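Local coordinates for DNA polymerase III, beta chain (Streptococcus pneumoniae, PDB 2AWA), which probably forms a ring-shaped head-to-tail homodimer around DNA that tethers DNA polymerases and other proteins to it, making replication processive, at residues S198-T203 with E378-L383; N159-A164 with L187-T192; G85-E90 with L106-I111; F278-L283 with K351-E356; F272-T277 with I360-A365. All coordinates share one frame; numbering follows the deposited sequence.

Interaction 1: residues S198-T203 with E378-L383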
# COMPACT_ATOMS: atom_id res chain seq x y z
N SER B 198 -12.01 -21.13 17.58
CA SER B 198 -10.68 -21.14 18.16
C SER B 198 -10.68 -21.04 19.68
O SER B 198 -11.34 -20.20 20.28
CB SER B 198 -9.85 -20.01 17.57
OG SER B 198 -8.49 -20.28 17.81
N GLN B 199 -9.88 -21.88 20.31
CA GLN B 199 -9.83 -21.94 21.75
C GLN B 199 -8.40 -22.08 22.22
O GLN B 199 -7.67 -22.97 21.77
CB GLN B 199 -10.65 -23.12 22.23
CG GLN B 199 -10.72 -23.19 23.73
CD GLN B 199 -11.54 -24.35 24.19
OE1 GLN B 199 -12.69 -24.18 24.61
NE2 GLN B 199 -10.98 -25.54 24.10
N LYS B 200 -8.01 -21.19 23.14
CA LYS B 200 -6.70 -21.23 23.75
C LYS B 200 -6.89 -21.22 25.27
O LYS B 200 -7.66 -20.42 25.79
CB LYS B 200 -5.88 -20.02 23.30
CG LYS B 200 -4.52 -19.84 23.97
CD LYS B 200 -3.58 -21.01 23.70
CE LYS B 200 -2.19 -20.80 24.34
NZ LYS B 200 -1.51 -19.53 23.87
N LYS B 201 -6.17 -22.11 25.96
CA LYS B 201 -6.25 -22.23 27.41
C LYS B 201 -4.85 -22.10 28.04
O LYS B 201 -3.89 -22.70 27.57
CB LYS B 201 -6.81 -23.60 27.78
CG LYS B 201 -8.27 -23.88 27.44
CD LYS B 201 -8.58 -25.31 27.95
CE LYS B 201 -10.06 -25.64 28.06
NZ LYS B 201 -10.30 -26.81 29.01
N LEU B 202 -4.74 -21.32 29.11
CA LEU B 202 -3.50 -21.17 29.88
C LEU B 202 -3.79 -21.42 31.33
O LEU B 202 -4.94 -21.32 31.75
CB LEU B 202 -3.00 -19.75 29.83
CG LEU B 202 -2.53 -19.23 28.49
CD1 LEU B 202 -2.32 -17.74 28.63
CD2 LEU B 202 -1.25 -19.96 28.06
N THR B 203 -2.73 -21.68 32.09
CA THR B 203 -2.76 -21.55 33.54
C THR B 203 -1.92 -20.35 33.94
O THR B 203 -0.74 -20.28 33.62
CB THR B 203 -2.22 -22.79 34.22
OG1 THR B 203 -2.98 -23.93 33.80
CG2 THR B 203 -2.30 -22.65 35.72
N GLU B 378 1.20 -26.86 24.32
CA GLU B 378 0.16 -25.84 24.16
C GLU B 378 -1.27 -26.38 24.06
O GLU B 378 -1.53 -27.29 23.29
CB GLU B 378 0.47 -25.01 22.91
CG GLU B 378 -0.22 -23.67 22.90
CD GLU B 378 0.26 -22.79 21.78
OE1 GLU B 378 0.68 -23.34 20.74
OE2 GLU B 378 0.20 -21.55 21.94
N ASP B 379 -2.18 -25.79 24.84
CA ASP B 379 -3.60 -26.18 24.81
C ASP B 379 -4.37 -25.26 23.85
O ASP B 379 -5.22 -24.44 24.24
CB ASP B 379 -4.19 -26.14 26.22
CG ASP B 379 -5.51 -26.88 26.32
OD1 ASP B 379 -6.21 -27.03 25.28
OD2 ASP B 379 -5.86 -27.33 27.43
N PHE B 380 -4.04 -25.41 22.57
CA PHE B 380 -4.52 -24.54 21.52
C PHE B 380 -5.23 -25.43 20.51
O PHE B 380 -4.60 -26.27 19.88
CB PHE B 380 -3.37 -23.74 20.89
CG PHE B 380 -3.76 -22.89 19.71
CD1 PHE B 380 -5.03 -22.31 19.63
CD2 PHE B 380 -2.86 -22.66 18.67
CE1 PHE B 380 -5.39 -21.55 18.54
CE2 PHE B 380 -3.21 -21.88 17.59
CZ PHE B 380 -4.48 -21.32 17.52
N MSE B 381 -6.53 -25.21 20.40
CA MSE B 381 -7.49 -26.12 19.77
C MSE B 381 -8.38 -25.34 18.79
O MSE B 381 -8.89 -24.28 19.11
CB MSE B 381 -8.34 -26.70 20.91
CG MSE B 381 -9.75 -27.19 20.54
SE MSE B 381 -9.63 -28.87 19.59
CE MSE B 381 -8.94 -30.08 21.11
N GLN B 382 -8.56 -25.85 17.58
CA GLN B 382 -9.44 -25.21 16.61
C GLN B 382 -10.37 -26.23 15.99
O GLN B 382 -10.08 -27.42 15.99
CB GLN B 382 -8.64 -24.52 15.52
CG GLN B 382 -7.74 -23.44 16.04
CD GLN B 382 -6.91 -22.82 14.96
OE1 GLN B 382 -7.40 -22.03 14.17
NE2 GLN B 382 -5.63 -23.16 14.93
N LEU B 383 -11.49 -25.72 15.47
CA LEU B 383 -12.56 -26.51 14.85
C LEU B 383 -13.00 -25.85 13.55
O LEU B 383 -13.10 -24.64 13.47
CB LEU B 383 -13.80 -26.55 15.74
CG LEU B 383 -13.91 -27.52 16.87
CD1 LEU B 383 -15.22 -27.27 17.58
CD2 LEU B 383 -13.84 -28.93 16.36
O HOH W 1 -8.09 -25.21 24.16
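Gln199 and Met381, a selenomethionine, form a hydrogen-bonded antiparallel pair between strands 198-203 and 379-383, whose axes run at 169° to each other. This pairing fuses the central and C-terminal domains of the sliding clamp into one antiparallel sheet. Its two bonds are equally long: Gln199 N to Met381 O and Met381 N to Gln199 O are both 2.9 Å, each donor nearly along the C=O axis. Ser198 with Gln382 and Lys200 with Phe380 are the flanking non-hydrogen-bonded pairs, and their side chains share the face packed by helix 151-161. There CG of Phe380 stands anti to the backbone N (chi1 176°), and the ring presents its edge: CE1 lies 3.4 Å from Ser198 OG and CD1 3.5 Å from Gln199 O. Ser198 OG is bonded to Glu160 O. Lys200 crosses Phe380 at about a right angle; its NZ makes a salt bridge with Glu160 and a weaker one with Glu378, 3.3 Å from NZ to OE2. On the other face the Gln199 and Met381 side chains run alongside one another, while Lys201 CD rests against the Asp379 carboxylate. A water lies 2.9 Å from Gln199 NE2, from which it accepts, and 2.8 Å from Asp379 OD1.

Interaction 2: residues N159-A164 with L187-T192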
# COMPACT_ATOMS: atom_id res chain seq x y z
N ASN B 159 -3.83 -13.18 18.66
CA ASN B 159 -3.53 -13.73 17.33
C ASN B 159 -4.03 -15.16 17.14
O ASN B 159 -4.34 -15.58 16.00
CB ASN B 159 -2.04 -13.67 17.02
CG ASN B 159 -1.63 -12.34 16.52
OD1 ASN B 159 -2.31 -11.74 15.68
ND2 ASN B 159 -0.51 -11.83 17.04
N GLU B 160 -4.10 -15.91 18.24
CA GLU B 160 -4.65 -17.25 18.17
C GLU B 160 -6.19 -17.35 18.14
O GLU B 160 -6.71 -18.38 17.75
CB GLU B 160 -4.07 -18.09 19.28
CG GLU B 160 -2.63 -18.48 18.99
CD GLU B 160 -1.91 -19.11 20.19
OE1 GLU B 160 -2.43 -18.99 21.34
OE2 GLU B 160 -0.83 -19.72 19.95
N THR B 161 -6.93 -16.30 18.47
CA THR B 161 -8.40 -16.44 18.59
C THR B 161 -9.29 -15.42 17.86
O THR B 161 -10.31 -15.79 17.30
CB THR B 161 -8.83 -16.50 20.09
OG1 THR B 161 -8.51 -15.27 20.72
CG2 THR B 161 -8.10 -17.59 20.79
N ALA B 162 -8.92 -14.14 17.86
CA ALA B 162 -9.80 -13.08 17.32
C ALA B 162 -10.24 -13.24 15.84
O ALA B 162 -11.29 -12.76 15.44
CB ALA B 162 -9.14 -11.75 17.52
N PHE B 163 -9.45 -13.89 15.03
CA PHE B 163 -9.84 -14.09 13.63
C PHE B 163 -11.07 -15.04 13.47
O PHE B 163 -11.76 -15.03 12.44
CB PHE B 163 -8.64 -14.63 12.84
CG PHE B 163 -8.34 -16.02 13.16
CD1 PHE B 163 -9.02 -17.04 12.52
CD2 PHE B 163 -7.47 -16.33 14.18
CE1 PHE B 163 -8.80 -18.35 12.86
CE2 PHE B 163 -7.24 -17.62 14.53
CZ PHE B 163 -7.90 -18.64 13.87
N ALA B 164 -11.33 -15.87 14.48
CA ALA B 164 -12.41 -16.85 14.41
C ALA B 164 -13.77 -16.25 14.71
O ALA B 164 -14.79 -16.81 14.33
CB ALA B 164 -12.13 -17.98 15.34
N LEU B 187 -7.42 -19.89 32.58
CA LEU B 187 -7.89 -18.90 31.62
C LEU B 187 -8.28 -19.54 30.30
O LEU B 187 -7.43 -20.14 29.65
CB LEU B 187 -6.80 -17.87 31.36
CG LEU B 187 -7.29 -16.66 30.57
CD1 LEU B 187 -8.15 -15.78 31.46
CD2 LEU B 187 -6.11 -15.88 30.03
N LYS B 188 -9.53 -19.39 29.90
CA LYS B 188 -10.01 -19.91 28.63
C LYS B 188 -10.39 -18.75 27.72
O LYS B 188 -11.08 -17.83 28.15
CB LYS B 188 -11.22 -20.83 28.84
CG LYS B 188 -11.65 -21.60 27.57
CD LYS B 188 -12.62 -22.77 27.88
CE LYS B 188 -14.10 -22.35 27.85
N THR B 189 -9.93 -18.80 26.47
CA THR B 189 -10.33 -17.85 25.46
C THR B 189 -10.82 -18.57 24.20
O THR B 189 -10.10 -19.40 23.61
CB THR B 189 -9.17 -16.90 25.07
OG1 THR B 189 -8.08 -17.67 24.55
CG2 THR B 189 -8.71 -16.13 26.26
N VAL B 190 -12.03 -18.23 23.81
CA VAL B 190 -12.73 -18.89 22.71
C VAL B 190 -13.33 -17.83 21.80
O VAL B 190 -13.78 -16.79 22.26
CB VAL B 190 -13.92 -19.75 23.20
CG1 VAL B 190 -14.45 -20.61 22.06
CG2 VAL B 190 -13.51 -20.63 24.27
N ALA B 191 -13.36 -18.12 20.52
CA ALA B 191 -14.05 -17.27 19.55
C ALA B 191 -14.58 -18.16 18.47
O ALA B 191 -13.88 -19.10 18.07
CB ALA B 191 -13.09 -16.25 18.95
N THR B 192 -15.81 -17.89 18.02
CA THR B 192 -16.40 -18.62 16.92
C THR B 192 -17.36 -17.77 16.15
O THR B 192 -17.93 -16.85 16.68
CB THR B 192 -17.13 -19.89 17.39
OG1 THR B 192 -17.71 -20.55 16.26
CG2 THR B 192 -18.22 -19.58 18.46
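Thr161, on helix 151-161, and Ala164, three residues further along the chain, pack on Thr189, Ala191 and Thr192 of strand 187-192. The apolar part is small and close-fitting. Ala164 CB and Ala191 CB stand 4.1 Å apart, both CB atoms directed at the opposite segment, and with such short side chains the two backbones can come near: CA of Ala164 is 5.0 Å from CA of Thr192. Further along the strand, the methyl of Thr161 meets the hydroxyl of Thr189, CG2 to OG1 3.8 Å, the two side chains crossing at about a right angle.

A second kind of contact sets methyls against carbonyl oxygens, and it runs in both directions between the segments. Ala191 CB touches Thr161 O at 3.3 Å, and Ala164 CB touches Ala191 O at 3.4 Å. Thr161 O is also occupied within its own segment, accepting from Ala164 N at 3.0 Å.

The threonine hydroxyls find their partners outside the two segments. OG1 of Thr161 sits between the backbone N and the carbonyl carbon (chi1 64°) and bonds back to Ile157 O one helical turn earlier, while CG2 is left to face the strand. Thr189 OG1 bonds to Lys200 O on the adjacent strand, and Thr192 OG1 to Arg196 O.

All five touching residues are buried, as expected for a helix laid on a sheet; in sliding clamps such helices line the inner side of the ring and the sheets form its outer layer.

Interaction 3: residues G85-E90 with L106-I111; sequences GSILLE and LDFKEI
Strands 85-90 and 106-111, which meet through Ile87, Leu89, Phe108 and Glu110, are not neighbours in one sheet. Their axes pass 9.5 Å apart at 92°, and even the nearest CA pair, Ile87 with Glu110, is 8.5 Å apart, too far for backbone pairing. The contact is therefore made by side chains reaching across from two different sheets.

Phe108 carries the apolar part. Its CG is anti to the backbone N (chi1 -170°), and the atom that touches is CZ at the far end of the ring. Leu89 arrives tip to tip, CD1 to CZ 4.0 Å. Ile87 lies at the ring edge, near the plane, with CG2 4.2 Å from CZ, so two branched side chains from one strand share a single aromatic atom. Beyond them the ring of Phe108 stacks with that of Phe16 and touches Ile116 and Leu118.

Ile87 also extends its other branch to Glu110, CD1 standing 4.0 Å from OE2. The carboxylate end of Glu110, on a fully extended chain, is held by a hydrogen bond from Ile14 N to OE1. Ile14 in turn packs on both Ile87 and Phe108.

The two strands, from different sheets and crossing at nearly a right angle, thus meet in the buried interior of the N-terminal domain, one of three related DNA-clamp domains in the chain.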
# COMPACT_ATOMS: atom_id res chain seq x y z
N GLY B 85 -3.93 24.16 30.37
CA GLY B 85 -5.18 24.34 29.67
C GLY B 85 -5.59 23.15 28.84
O GLY B 85 -4.92 22.12 28.85
N SER B 86 -6.69 23.32 28.11
CA SER B 86 -7.27 22.24 27.32
C SER B 86 -7.72 22.72 25.94
O SER B 86 -8.18 23.85 25.80
CB SER B 86 -8.47 21.68 28.07
OG SER B 86 -9.00 20.58 27.38
N ILE B 87 -7.61 21.85 24.94
CA ILE B 87 -8.04 22.19 23.58
C ILE B 87 -8.36 20.94 22.76
O ILE B 87 -7.88 19.85 23.06
CB ILE B 87 -6.94 23.08 22.86
CG1 ILE B 87 -7.51 23.89 21.69
CG2 ILE B 87 -5.76 22.23 22.40
CD1 ILE B 87 -8.39 25.01 22.13
N LEU B 88 -9.17 21.12 21.71
CA LEU B 88 -9.44 20.09 20.73
C LEU B 88 -8.88 20.45 19.37
O LEU B 88 -9.03 21.59 18.93
CB LEU B 88 -10.94 19.92 20.58
CG LEU B 88 -11.65 19.55 21.86
CD1 LEU B 88 -13.12 19.27 21.56
CD2 LEU B 88 -10.98 18.36 22.51
N LEU B 89 -8.28 19.48 18.69
CA LEU B 89 -7.85 19.67 17.30
C LEU B 89 -8.31 18.49 16.45
O LEU B 89 -8.39 17.37 16.94
CB LEU B 89 -6.34 19.79 17.23
CG LEU B 89 -5.74 21.01 17.93
CD1 LEU B 89 -4.31 20.76 18.36
CD2 LEU B 89 -5.84 22.21 17.01
N GLU B 90 -8.63 18.74 15.19
CA GLU B 90 -8.94 17.64 14.29
C GLU B 90 -7.69 16.79 14.14
O GLU B 90 -6.64 17.28 13.71
CB GLU B 90 -9.44 18.13 12.95
CG GLU B 90 -10.79 18.82 13.04
CD GLU B 90 -11.96 17.85 13.28
OE1 GLU B 90 -11.78 16.62 13.13
OE2 GLU B 90 -13.08 18.35 13.59
N LEU B 106 9.31 21.54 19.23
CA LEU B 106 8.33 22.49 18.75
C LEU B 106 7.62 23.21 19.87
O LEU B 106 7.48 22.69 20.97
CB LEU B 106 7.32 21.79 17.85
CG LEU B 106 6.28 20.88 18.49
CD1 LEU B 106 4.95 21.61 18.66
CD2 LEU B 106 6.08 19.68 17.60
N ASP B 107 7.16 24.42 19.55
CA ASP B 107 6.42 25.23 20.48
C ASP B 107 4.93 25.12 20.22
O ASP B 107 4.51 25.21 19.09
CB ASP B 107 6.84 26.69 20.38
CG ASP B 107 6.59 27.45 21.66
OD1 ASP B 107 7.45 27.37 22.57
OD2 ASP B 107 5.53 28.10 21.78
N PHE B 108 4.16 24.91 21.27
CA PHE B 108 2.72 24.76 21.18
C PHE B 108 2.11 25.85 22.05
O PHE B 108 2.11 25.73 23.27
CB PHE B 108 2.35 23.37 21.72
CG PHE B 108 0.91 22.97 21.48
CD1 PHE B 108 -0.14 23.64 22.11
CD2 PHE B 108 0.62 21.88 20.67
CE1 PHE B 108 -1.44 23.26 21.92
CE2 PHE B 108 -0.71 21.49 20.46
CZ PHE B 108 -1.74 22.18 21.09
N LYS B 109 1.60 26.92 21.42
CA LYS B 109 1.03 28.06 22.18
C LYS B 109 -0.41 28.37 21.78
O LYS B 109 -0.68 28.71 20.63
CB LYS B 109 1.86 29.34 21.99
CG LYS B 109 1.35 30.51 22.84
CD LYS B 109 2.23 31.75 22.74
CE LYS B 109 1.58 32.93 23.48
NZ LYS B 109 2.19 34.27 23.18
N GLU B 110 -1.32 28.25 22.74
CA GLU B 110 -2.70 28.68 22.54
C GLU B 110 -2.79 30.20 22.56
O GLU B 110 -2.07 30.87 23.29
CB GLU B 110 -3.64 28.10 23.63
CG GLU B 110 -5.12 28.51 23.46
CD GLU B 110 -6.07 27.86 24.45
OE1 GLU B 110 -5.63 27.11 25.34
OE2 GLU B 110 -7.28 28.14 24.34
N ILE B 111 -3.71 30.72 21.75
CA ILE B 111 -4.00 32.14 21.69
C ILE B 111 -5.52 32.38 21.58
O ILE B 111 -6.32 31.45 21.68
CB ILE B 111 -3.25 32.81 20.51
CG1 ILE B 111 -3.80 32.31 19.16
CG2 ILE B 111 -1.75 32.57 20.62
CD1 ILE B 111 -3.53 33.26 18.00

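Interaction 4: residues F278-L283 with K351-E356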
# COMPACT_ATOMS: atom_id res chain seq x y z
N PHE B 278 0.55 -32.78 9.20
CA PHE B 278 1.02 -32.04 8.05
C PHE B 278 2.10 -31.08 8.45
O PHE B 278 2.13 -30.61 9.58
CB PHE B 278 -0.09 -31.17 7.51
CG PHE B 278 -1.12 -31.89 6.71
CD1 PHE B 278 -0.90 -32.18 5.36
CD2 PHE B 278 -2.38 -32.15 7.26
CE1 PHE B 278 -1.91 -32.79 4.58
CE2 PHE B 278 -3.38 -32.74 6.50
CZ PHE B 278 -3.14 -33.08 5.16
N ASN B 279 2.96 -30.76 7.49
CA ASN B 279 3.80 -29.58 7.57
C ASN B 279 2.91 -28.34 7.34
O ASN B 279 2.20 -28.24 6.31
CB ASN B 279 4.93 -29.64 6.54
CG ASN B 279 5.79 -28.39 6.55
OD1 ASN B 279 5.48 -27.42 5.87
ND2 ASN B 279 6.86 -28.40 7.34
N VAL B 280 2.95 -27.40 8.29
CA VAL B 280 2.01 -26.29 8.34
C VAL B 280 2.14 -25.43 7.11
O VAL B 280 1.14 -25.13 6.43
CB VAL B 280 2.22 -25.43 9.62
CG1 VAL B 280 1.43 -24.12 9.56
CG2 VAL B 280 1.83 -26.22 10.85
N VAL B 281 3.38 -25.05 6.82
CA VAL B 281 3.66 -24.17 5.69
C VAL B 281 3.23 -24.81 4.39
O VAL B 281 2.54 -24.18 3.59
CB VAL B 281 5.13 -23.77 5.61
CG1 VAL B 281 5.40 -23.00 4.36
CG2 VAL B 281 5.51 -22.90 6.83
N ASN B 282 3.61 -26.07 4.17
CA ASN B 282 3.29 -26.76 2.92
C ASN B 282 1.81 -26.89 2.74
O ASN B 282 1.32 -26.72 1.65
CB ASN B 282 3.90 -28.16 2.89
CG ASN B 282 5.39 -28.13 2.73
OD1 ASN B 282 5.99 -27.06 2.55
ND2 ASN B 282 6.01 -29.32 2.81
N LEU B 283 1.09 -27.19 3.81
CA LEU B 283 -0.35 -27.26 3.72
C LEU B 283 -0.92 -25.88 3.39
O LEU B 283 -1.75 -25.76 2.50
CB LEU B 283 -0.94 -27.85 4.99
CG LEU B 283 -2.46 -28.08 4.98
CD1 LEU B 283 -3.00 -28.80 3.71
CD2 LEU B 283 -2.82 -28.83 6.22
N LYS B 351 -2.26 -20.14 9.63
CA LYS B 351 -1.58 -18.87 9.95
C LYS B 351 -1.57 -18.61 11.44
O LYS B 351 -0.71 -17.90 11.93
CB LYS B 351 -2.24 -17.69 9.24
CG LYS B 351 -1.95 -17.60 7.73
CD LYS B 351 -2.52 -16.30 7.10
CE LYS B 351 -1.64 -15.73 5.95
NZ LYS B 351 -1.79 -16.44 4.61
N ALA B 352 -2.52 -19.17 12.18
CA ALA B 352 -2.56 -18.94 13.63
C ALA B 352 -1.56 -19.78 14.40
O ALA B 352 -1.29 -19.48 15.54
CB ALA B 352 -3.96 -19.18 14.16
N LEU B 353 -1.01 -20.82 13.79
CA LEU B 353 -0.09 -21.70 14.50
C LEU B 353 1.32 -21.15 14.47
O LEU B 353 1.72 -20.50 13.50
CB LEU B 353 -0.10 -23.10 13.89
CG LEU B 353 -1.47 -23.78 13.80
CD1 LEU B 353 -1.42 -24.89 12.77
CD2 LEU B 353 -1.91 -24.30 15.14
N ASN B 354 2.07 -21.39 15.56
CA ASN B 354 3.49 -21.09 15.61
C ASN B 354 4.37 -22.35 15.44
O ASN B 354 5.59 -22.26 15.54
CB ASN B 354 3.84 -20.36 16.92
CG ASN B 354 3.10 -19.01 17.06
OD1 ASN B 354 3.09 -18.20 16.13
ND2 ASN B 354 2.48 -18.78 18.23
N SER B 355 3.77 -23.50 15.16
CA SER B 355 4.50 -24.77 15.09
C SER B 355 4.82 -25.22 13.68
O SER B 355 4.14 -24.86 12.72
CB SER B 355 3.72 -25.87 15.79
OG SER B 355 2.52 -26.15 15.12
N GLU B 356 5.86 -26.04 13.56
CA GLU B 356 6.27 -26.60 12.28
C GLU B 356 5.20 -27.52 11.70
O GLU B 356 5.03 -27.59 10.50
CB GLU B 356 7.58 -27.37 12.44
CG GLU B 356 8.18 -27.84 11.11
CD GLU B 356 9.46 -28.66 11.26
OE1 GLU B 356 10.21 -28.47 12.25
OE2 GLU B 356 9.72 -29.49 10.36
O HOH W 2 5.62 -25.47 8.79
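Val280 and Glu356 are joined by a backbone hydrogen bond at the capped N-terminus of helix 280-294 in the C-terminal clamp domain, where strand 274-279 passes directly into the helix with Asn279 as N-cap and the loop after helix 343-351 comes alongside. Val280 N donates to Glu356 O at 3.0 Å, almost straight with an N-H...O angle of 177°, although the donor is tilted 28° from the carbonyl plane.

The Val280 side chain adds packing against the loop. Its CG2 lies 3.3 Å from Ser355 O and 4.0 Å from Leu353 CD1, so one methyl meets both the backbone and the apolar side chain of the loop. Glu356 O has a second donor: a water 2.8 Å away, which in turn accepts from Val281 N at 3.0 Å. The loop carbonyl thus serves two successive N-H groups of the first helical turn, one directly and one through water, where no earlier helix residue can supply acceptors.

The capping residue, Asn279, has CG anti to the backbone N (chi1 177°), and its OD1 accepts from Asn282 N at 2.9 Å, leaving ND2 beside the Glu356 main chain.

Further out, Leu353 is backed by Phe380 and Val358, and Ser355 OG is fixed by a bond to Lys357 O. In this way the loop is tied both to the helix start and to the sheet of the domain. Behind the turn, Leu283 folds back over Phe278: CD2 stands 3.4 Å above the ring plane, displaced toward the rim.

Interaction 5: residues F272-T277 with I360-A365; sequences FNTTIT and ISFISA
Phe272 lays its ring over Ser361 so that the serine CB sits above the centre of one face, 3.7 Å from the centroid and 10° off the ring normal, a CH-pi contact. The same ring is met in its plane at the edge by Phe362 O, 3.3 Å from CD1, and Ile363 CG1 packs obliquely beside it. Ser361 also faces Thr275: its OG lies 3.7 Å from Thr275 CG2, while the hydroxyl of Thr275 bonds to Thr333 on the next strand.

On the other face of the sheet the Phe362 side chain meets both Thr274 and Ile276, crossing each at a slant. Thr274 CG2 approaches CD2, and Ile276 CD1 approaches CE2, each at 3.9 Å; a second aromatic, Phe369, meets the ring with planes at about 45°.

Asn273 is turned differently. Its ND2 donates to Ile363 O at 2.7 Å; the bond uses a lone pair of that carbonyl, and the oxygen lies nearly in the Asn273 amide plane, so the side chain extends the pairing past the last regular bridge.

In the backbone between the two faces, Ile276 and Ile360 form a regular hydrogen-bonded antiparallel pair. At the other end Phe362 N donates to Thr274 O at 2.8 Å, but Phe362 O receives Asn273 N at 3.1 Å. Two consecutive residues, Asn273 and Thr274, therefore face the single residue Phe362, which defines a classic beta bulge at the start of strand 274-279 in the C-terminal clamp domain.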
# COMPACT_ATOMS: atom_id res chain seq x y z
N PHE B 272 -12.07 -39.97 17.17
CA PHE B 272 -11.81 -39.70 15.76
C PHE B 272 -11.56 -40.97 14.97
O PHE B 272 -11.12 -41.97 15.52
CB PHE B 272 -10.61 -38.77 15.65
CG PHE B 272 -10.85 -37.44 16.28
CD1 PHE B 272 -11.73 -36.55 15.69
CD2 PHE B 272 -10.24 -37.10 17.47
CE1 PHE B 272 -11.99 -35.31 16.27
CE2 PHE B 272 -10.50 -35.86 18.07
CZ PHE B 272 -11.37 -34.97 17.47
N ASN B 273 -11.84 -40.93 13.68
CA ASN B 273 -11.61 -42.07 12.80
C ASN B 273 -10.36 -41.90 11.96
O ASN B 273 -9.70 -42.87 11.65
CB ASN B 273 -12.80 -42.25 11.88
CG ASN B 273 -14.07 -42.42 12.63
OD1 ASN B 273 -14.20 -43.36 13.41
ND2 ASN B 273 -15.00 -41.49 12.46
N THR B 274 -10.05 -40.65 11.61
CA THR B 274 -8.92 -40.32 10.77
C THR B 274 -8.13 -39.19 11.41
O THR B 274 -8.72 -38.25 11.93
CB THR B 274 -9.40 -39.85 9.39
OG1 THR B 274 -10.07 -40.92 8.72
CG2 THR B 274 -8.25 -39.38 8.52
N THR B 275 -6.81 -39.29 11.38
CA THR B 275 -5.95 -38.15 11.65
C THR B 275 -4.90 -37.99 10.54
O THR B 275 -4.56 -38.96 9.85
CB THR B 275 -5.26 -38.25 13.00
OG1 THR B 275 -4.17 -39.17 12.90
CG2 THR B 275 -6.23 -38.69 14.09
N ILE B 276 -4.42 -36.77 10.34
CA ILE B 276 -3.33 -36.50 9.42
C ILE B 276 -2.39 -35.47 10.03
O ILE B 276 -2.84 -34.50 10.64
CB ILE B 276 -3.83 -35.93 8.09
CG1 ILE B 276 -4.83 -36.89 7.46
CG2 ILE B 276 -2.65 -35.74 7.16
CD1 ILE B 276 -5.55 -36.33 6.26
N THR B 277 -1.09 -35.66 9.86
CA THR B 277 -0.14 -34.73 10.42
C THR B 277 0.67 -34.09 9.30
O THR B 277 1.38 -34.77 8.55
CB THR B 277 0.73 -35.39 11.50
OG1 THR B 277 -0.14 -35.94 12.50
CG2 THR B 277 1.61 -34.36 12.15
N ILE B 360 -4.39 -32.69 12.23
CA ILE B 360 -5.82 -32.51 11.98
C ILE B 360 -6.56 -33.83 12.15
O ILE B 360 -6.16 -34.84 11.61
CB ILE B 360 -6.08 -32.01 10.55
CG1 ILE B 360 -5.19 -30.81 10.23
CG2 ILE B 360 -7.54 -31.63 10.38
CD1 ILE B 360 -5.36 -30.28 8.78
N SER B 361 -7.65 -33.81 12.89
CA SER B 361 -8.38 -35.02 13.23
C SER B 361 -9.83 -34.91 12.79
O SER B 361 -10.46 -33.87 12.99
CB SER B 361 -8.30 -35.27 14.73
OG SER B 361 -6.96 -35.21 15.16
N PHE B 362 -10.36 -36.00 12.24
CA PHE B 362 -11.64 -35.97 11.56
C PHE B 362 -12.58 -37.03 12.11
O PHE B 362 -12.15 -37.99 12.73
CB PHE B 362 -11.47 -36.31 10.08
CG PHE B 362 -10.63 -35.37 9.31
CD1 PHE B 362 -11.16 -34.20 8.80
CD2 PHE B 362 -9.32 -35.68 9.01
CE1 PHE B 362 -10.38 -33.35 8.03
CE2 PHE B 362 -8.55 -34.84 8.25
CZ PHE B 362 -9.08 -33.67 7.77
N ILE B 363 -13.87 -36.85 11.84
CA ILE B 363 -14.88 -37.85 12.16
C ILE B 363 -15.54 -38.39 10.91
O ILE B 363 -15.57 -39.60 10.68
CB ILE B 363 -15.96 -37.26 13.06
CG1 ILE B 363 -15.31 -36.66 14.31
CG2 ILE B 363 -17.00 -38.34 13.37
CD1 ILE B 363 -16.12 -36.79 15.61
N SER B 364 -16.08 -37.49 10.10
CA SER B 364 -16.82 -37.86 8.91
C SER B 364 -16.76 -36.69 7.96
O SER B 364 -16.15 -35.68 8.27
CB SER B 364 -18.27 -38.15 9.29
OG SER B 364 -18.80 -37.04 9.97
N ALA B 365 -17.41 -36.82 6.81
CA ALA B 365 -17.44 -35.75 5.84
C ALA B 365 -18.36 -34.61 6.30
O ALA B 365 -18.25 -33.50 5.78
CB ALA B 365 -17.88 -36.29 4.51

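Overall arrangement
Four of the five contacts belong to or abut one antiparallel sheet that spans the central and C-terminal domains. Interaction 1 supplies the junction. Interaction 2 lies about 8 Å away between centres, and Glu160 of its helix bridges the two (O to Ser198 OG 2.6 Å, OE1 to Lys200 NZ 2.7 Å). Interaction 4, nested in the loop closed by interaction 1, touches both: Leu353 CD2 packs 3.7 Å from Phe380 CE2, and Ala352 CB 3.7 Å from Phe163 CE2. Interaction 5 shares strand 274-279 with interaction 4, Ile360 CD1 contacting Phe278 and Leu283. Interaction 3 stands apart in the N-terminal domain, its centre about 48 Å from that of interaction 1.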